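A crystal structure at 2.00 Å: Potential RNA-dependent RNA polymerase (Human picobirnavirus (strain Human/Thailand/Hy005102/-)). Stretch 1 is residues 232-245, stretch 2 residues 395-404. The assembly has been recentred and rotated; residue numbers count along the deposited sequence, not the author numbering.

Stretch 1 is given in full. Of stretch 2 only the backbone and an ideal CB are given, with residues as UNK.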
# COMPACT_ATOMS: atom_id res chain seq x y z
N PRO A 232 -13.04 1.53 6.09
CA PRO A 232 -12.45 1.41 7.44
C PRO A 232 -10.93 1.34 7.45
O PRO A 232 -10.32 1.86 8.39
CB PRO A 232 -13.08 0.12 7.99
CG PRO A 232 -14.41 0.00 7.25
CD PRO A 232 -14.10 0.53 5.84
N ALA A 233 -10.30 0.72 6.44
CA ALA A 233 -8.84 0.63 6.41
C ALA A 233 -8.17 2.00 6.30
O ALA A 233 -6.99 2.12 6.63
CB ALA A 233 -8.39 -0.28 5.27
N TRP A 234 -8.89 3.01 5.83
CA TRP A 234 -8.38 4.38 5.85
C TRP A 234 -8.47 5.01 7.23
O TRP A 234 -7.89 6.07 7.45
CB TRP A 234 -9.14 5.28 4.86
CG TRP A 234 -8.85 5.01 3.43
CD1 TRP A 234 -7.90 4.17 2.92
CD2 TRP A 234 -9.52 5.57 2.30
NE1 TRP A 234 -7.93 4.18 1.55
CE2 TRP A 234 -8.92 5.03 1.14
CE3 TRP A 234 -10.57 6.48 2.15
CZ2 TRP A 234 -9.35 5.37 -0.15
CZ3 TRP A 234 -10.99 6.81 0.88
CH2 TRP A 234 -10.38 6.26 -0.26
N VAL A 235 -9.20 4.39 8.16
CA VAL A 235 -9.35 4.98 9.48
C VAL A 235 -8.38 4.30 10.44
O VAL A 235 -7.52 4.95 11.02
CB VAL A 235 -10.80 4.87 9.98
CG1 VAL A 235 -10.94 5.50 11.38
CG2 VAL A 235 -11.75 5.57 9.00
N SER A 236 -8.52 2.98 10.61
CA SER A 236 -7.70 2.26 11.58
C SER A 236 -7.96 0.77 11.46
O SER A 236 -8.97 0.35 10.91
CB SER A 236 -8.00 2.72 13.01
OG SER A 236 -9.27 2.23 13.40
N MET A 237 -7.05 -0.01 12.03
CA MET A 237 -7.26 -1.46 12.07
C MET A 237 -8.42 -1.81 13.00
O MET A 237 -9.07 -2.85 12.82
CB MET A 237 -5.99 -2.16 12.51
CG MET A 237 -4.83 -2.00 11.52
SD MET A 237 -5.11 -2.88 9.97
CE MET A 237 -5.69 -1.57 8.89
N GLU A 238 -8.71 -0.96 13.98
CA GLU A 238 -9.86 -1.21 14.84
C GLU A 238 -11.17 -0.96 14.08
O GLU A 238 -12.16 -1.68 14.29
CB GLU A 238 -9.76 -0.34 16.09
CG GLU A 238 -8.62 -0.77 17.04
CD GLU A 238 -7.21 -0.44 16.51
OE1 GLU A 238 -7.04 0.59 15.81
OE2 GLU A 238 -6.27 -1.23 16.78
N ALA A 239 -11.20 0.03 13.19
CA ALA A 239 -12.37 0.22 12.34
C ALA A 239 -12.55 -0.96 11.38
O ALA A 239 -13.68 -1.36 11.08
CB ALA A 239 -12.28 1.53 11.56
N VAL A 240 -11.43 -1.51 10.89
CA VAL A 240 -11.50 -2.70 10.04
C VAL A 240 -12.11 -3.86 10.81
O VAL A 240 -12.96 -4.58 10.30
CB VAL A 240 -10.11 -3.07 9.50
CG1 VAL A 240 -10.16 -4.45 8.82
CG2 VAL A 240 -9.62 -2.03 8.51
N ASP A 241 -11.62 -4.07 12.04
CA ASP A 241 -12.07 -5.18 12.87
C ASP A 241 -13.55 -5.07 13.19
O ASP A 241 -14.27 -6.07 13.24
CB ASP A 241 -11.26 -5.24 14.16
CG ASP A 241 -9.77 -5.51 13.92
OD1 ASP A 241 -9.42 -5.87 12.77
OD2 ASP A 241 -8.96 -5.39 14.87
N ARG A 242 -14.03 -3.85 13.44
CA ARG A 242 -15.44 -3.70 13.72
C ARG A 242 -16.29 -4.11 12.53
O ARG A 242 -17.33 -4.75 12.70
CB ARG A 242 -15.78 -2.28 14.14
CG ARG A 242 -15.38 -2.01 15.56
CD ARG A 242 -16.03 -0.76 16.07
NE ARG A 242 -16.39 0.10 14.94
CZ ARG A 242 -15.68 1.17 14.60
NH1 ARG A 242 -14.58 1.50 15.28
NH2 ARG A 242 -16.06 1.90 13.55
N ARG A 243 -15.87 -3.76 11.31
CA ARG A 243 -16.66 -4.13 10.15
C ARG A 243 -16.55 -5.63 9.85
O ARG A 243 -17.53 -6.25 9.44
CB ARG A 243 -16.27 -3.31 8.93
CG ARG A 243 -17.26 -3.49 7.79
CD ARG A 243 -17.45 -2.25 6.96
NE ARG A 243 -17.87 -1.09 7.75
CZ ARG A 243 -17.92 0.15 7.26
NH1 ARG A 243 -17.58 0.38 6.00
NH2 ARG A 243 -18.30 1.16 8.04
N ILE A 244 -15.36 -6.22 10.04
CA ILE A 244 -15.24 -7.68 9.94
C ILE A 244 -16.27 -8.36 10.85
O ILE A 244 -16.96 -9.31 10.45
CB ILE A 244 -13.82 -8.16 10.31
CG1 ILE A 244 -12.76 -7.62 9.35
CG2 ILE A 244 -13.78 -9.69 10.39
CD1 ILE A 244 -12.90 -8.14 7.95
N THR A 245 -16.35 -7.88 12.10
CA THR A 245 -17.30 -8.43 13.07
C THR A 245 -18.74 -8.34 12.54
O THR A 245 -19.49 -9.32 12.59
CB THR A 245 -17.18 -7.68 14.40
OG1 THR A 245 -15.81 -7.63 14.84
CG2 THR A 245 -18.03 -8.37 15.48
N UNK A 395 -13.77 -17.91 9.24
CA UNK A 395 -12.63 -17.02 9.40
C UNK A 395 -12.32 -16.34 8.08
O UNK A 395 -12.90 -16.64 7.04
CB UNK A 395 -11.41 -17.78 9.91
N UNK A 396 -11.38 -15.39 8.13
CA UNK A 396 -10.97 -14.69 6.92
C UNK A 396 -9.60 -14.08 7.15
O UNK A 396 -9.12 -13.97 8.28
CB UNK A 396 -11.99 -13.62 6.53
N UNK A 397 -8.96 -13.70 6.05
CA UNK A 397 -7.73 -12.93 6.12
C UNK A 397 -7.94 -11.67 5.30
O UNK A 397 -8.53 -11.72 4.22
CB UNK A 397 -6.53 -13.73 5.62
N UNK A 398 -7.49 -10.55 5.83
CA UNK A 398 -7.67 -9.25 5.19
C UNK A 398 -6.53 -8.37 5.69
O UNK A 398 -6.31 -8.31 6.90
CB UNK A 398 -9.04 -8.64 5.50
N UNK A 399 -5.80 -7.76 4.76
CA UNK A 399 -4.65 -6.90 5.06
C UNK A 399 -3.60 -7.65 5.88
O UNK A 399 -2.99 -7.10 6.79
CB UNK A 399 -5.10 -5.65 5.81
N UNK A 400 -3.42 -8.94 5.56
CA UNK A 400 -2.48 -9.83 6.23
C UNK A 400 -2.77 -9.98 7.73
O UNK A 400 -1.86 -10.26 8.52
CB UNK A 400 -1.05 -9.31 6.03
N UNK A 401 -4.04 -9.84 8.12
CA UNK A 401 -4.48 -10.18 9.47
C UNK A 401 -5.55 -11.27 9.40
O UNK A 401 -6.43 -11.23 8.53
CB UNK A 401 -5.01 -8.94 10.20
N UNK A 402 -5.49 -12.19 10.35
CA UNK A 402 -6.45 -13.28 10.48
C UNK A 402 -7.55 -12.87 11.44
O UNK A 402 -7.29 -12.25 12.47
CB UNK A 402 -5.77 -14.56 10.96
N UNK A 403 -8.79 -13.19 11.09
CA UNK A 403 -9.93 -12.97 11.96
C UNK A 403 -10.75 -14.25 12.02
O UNK A 403 -10.81 -15.01 11.05
CB UNK A 403 -10.78 -11.79 11.47
N UNK A 404 -11.41 -14.47 13.15
CA UNK A 404 -12.22 -15.66 13.33
C UNK A 404 -13.47 -15.30 14.11
O UNK A 404 -13.39 -14.57 15.10
CB UNK A 404 -11.43 -16.76 14.04

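Stretch 2 is a β-hairpin lying against one side of the helix 237-245, with strand 401-404 running at 35° to the helix and strand 395-398 returning at 149°. Backbone hydrogen bonds pair 396 with 403 and 398 with 401. Along 395-398 the CA-to-CB bonds alternate away and toward stretch 1; on the other strand 401 and 403 point toward it.

Position 395 points away from stretch 1, so the helix places no demand on it. It is Asp, whose carboxylate is bonded elsewhere in the structure.

Position 396 turns toward the helix, but nothing of stretch 1 lies within 5.5 Å of its ideal CB. The nearest offering is the apolar end of Ile244, which a small or medium nonpolar residue such as Ala, Val or Cys could meet. Cys396 is found; its p rotamer brings SG to 4.0 Å from Ile244 CG2.

Position 397 points away again, and its extended backbone would suit a β-branched residue. Thr397 occupies it.

At 398 the ideal CB sits 4.6 Å from Ile244 CD1 and 5.5 Å from Val240 CG1, with Ala233 farther along. A long side chain, aromatic or aliphatic, could follow this apolar path, and a polar tip could reach toward the backbone N of Ala233, directly or through a water. Tyr398, in the t rotamer, follows the apolar path and meets Ala233 N through a water. Val240 CG1 packs at its ring edge, 3.6 Å from CD2, and the water bridges the far end, 2.9 Å from Tyr398 OH and accepting from Ala233 N at 3.0 Å.

Positions 399 and 400 are the centre of a type I' turn, both with positive phi, where Gly, Asn or Asp are the familiar choices. Yet 399 also points toward stretch 1, its ideal CB 5.0 Å from Met237 SD, and Ala233 and Val240 add to an apolar hollow. A γ-branched Leu or an unbranched Met would fill it despite a backbone conformation that residues with a side chain adopt less readily. Leu399 does so: CD1 lies 3.7 Å from Met237 CE, 3.8 Å from Ala233 CB and 4.4 Å from Val240 CG2. Position 400 is out of reach, leaving room for a polar residue; it is Arg400.

Position 401 points toward the helix with no near neighbour, so a long side chain is needed to reach Met237. Met, Lys or Arg would serve. Arg401 lays one face of its guanidinium against Met237 SD, 3.9 Å from CZ, while NH1 donates to Leu399 O at 2.7 Å, a bond within the turn.

Position 402 is out of reach of the helix and could hold many residues; Trp402 is there.

Position 403 is the tightest: its ideal CB is 3.8 Å from Ile244 CG2, and the carboxylate of Asp241 lies beyond. A planar side chain with a polarised edge would suit, as might an aliphatic one. His403 sets a ring face under Ile244 CG1, 4.0 Å from the centroid in a CH-π contact, and turns its edge to the acid, CE1 standing 3.0 Å from Asp241 OD1.

Position 404 points away, making no claim on stretch 1, and is His404.

Stretch 2 395-404: DCTYLRRWHH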
# COMPACT_ATOMS: atom_id res chain seq x y z
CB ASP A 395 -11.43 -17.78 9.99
CG ASP A 395 -10.91 -18.88 9.08
OD1 ASP A 395 -10.75 -18.67 7.86
OD2 ASP A 395 -10.65 -19.99 9.60
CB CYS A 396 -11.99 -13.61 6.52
SG CYS A 396 -12.18 -12.30 7.75
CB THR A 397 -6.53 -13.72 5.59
OG1 THR A 397 -6.80 -14.15 4.25
CG2 THR A 397 -6.28 -14.95 6.45
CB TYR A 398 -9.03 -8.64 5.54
CG TYR A 398 -9.31 -7.30 4.91
CD1 TYR A 398 -9.20 -7.11 3.54
CD2 TYR A 398 -9.69 -6.21 5.70
CE1 TYR A 398 -9.46 -5.88 2.97
CE2 TYR A 398 -9.96 -4.97 5.12
CZ TYR A 398 -9.84 -4.81 3.75
OH TYR A 398 -10.11 -3.59 3.17
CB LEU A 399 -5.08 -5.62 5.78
CG LEU A 399 -6.14 -4.79 5.05
CD1 LEU A 399 -6.46 -3.51 5.83
CD2 LEU A 399 -5.70 -4.45 3.61
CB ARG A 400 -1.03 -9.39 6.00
CG ARG A 400 -0.57 -9.58 4.55
CD ARG A 400 0.90 -9.23 4.39
NE ARG A 400 1.22 -8.65 3.09
CZ ARG A 400 1.28 -9.34 1.95
NH1 ARG A 400 1.03 -10.65 1.95
NH2 ARG A 400 1.58 -8.72 0.81
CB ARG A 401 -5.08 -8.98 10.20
CG ARG A 401 -4.09 -8.10 10.92
CD ARG A 401 -3.60 -7.06 9.98
NE ARG A 401 -2.77 -6.05 10.63
CZ ARG A 401 -1.97 -5.25 9.94
NH1 ARG A 401 -1.90 -5.40 8.62
NH2 ARG A 401 -1.24 -4.32 10.55
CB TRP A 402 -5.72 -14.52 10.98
CG TRP A 402 -6.52 -15.72 11.38
CD1 TRP A 402 -6.82 -16.80 10.60
CD2 TRP A 402 -7.03 -16.02 12.69
NE1 TRP A 402 -7.50 -17.74 11.33
CE2 TRP A 402 -7.65 -17.28 12.61
CE3 TRP A 402 -7.04 -15.34 13.91
CZ2 TRP A 402 -8.27 -17.88 13.71
CZ3 TRP A 402 -7.66 -15.93 15.00
CH2 TRP A 402 -8.26 -17.20 14.89
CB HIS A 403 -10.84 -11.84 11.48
CG HIS A 403 -10.13 -10.56 11.13
ND1 HIS A 403 -10.22 -9.43 11.91
CD2 HIS A 403 -9.38 -10.22 10.06
CE1 HIS A 403 -9.54 -8.45 11.34
NE2 HIS A 403 -9.00 -8.91 10.23
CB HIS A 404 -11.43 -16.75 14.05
CG HIS A 404 -12.05 -18.11 13.96
ND1 HIS A 404 -13.23 -18.42 14.61
CD2 HIS A 404 -11.67 -19.23 13.32
CE1 HIS A 404 -13.54 -19.68 14.36
NE2 HIS A 404 -12.61 -20.19 13.58
O HOH W 1 -11.41 -1.48 4.71
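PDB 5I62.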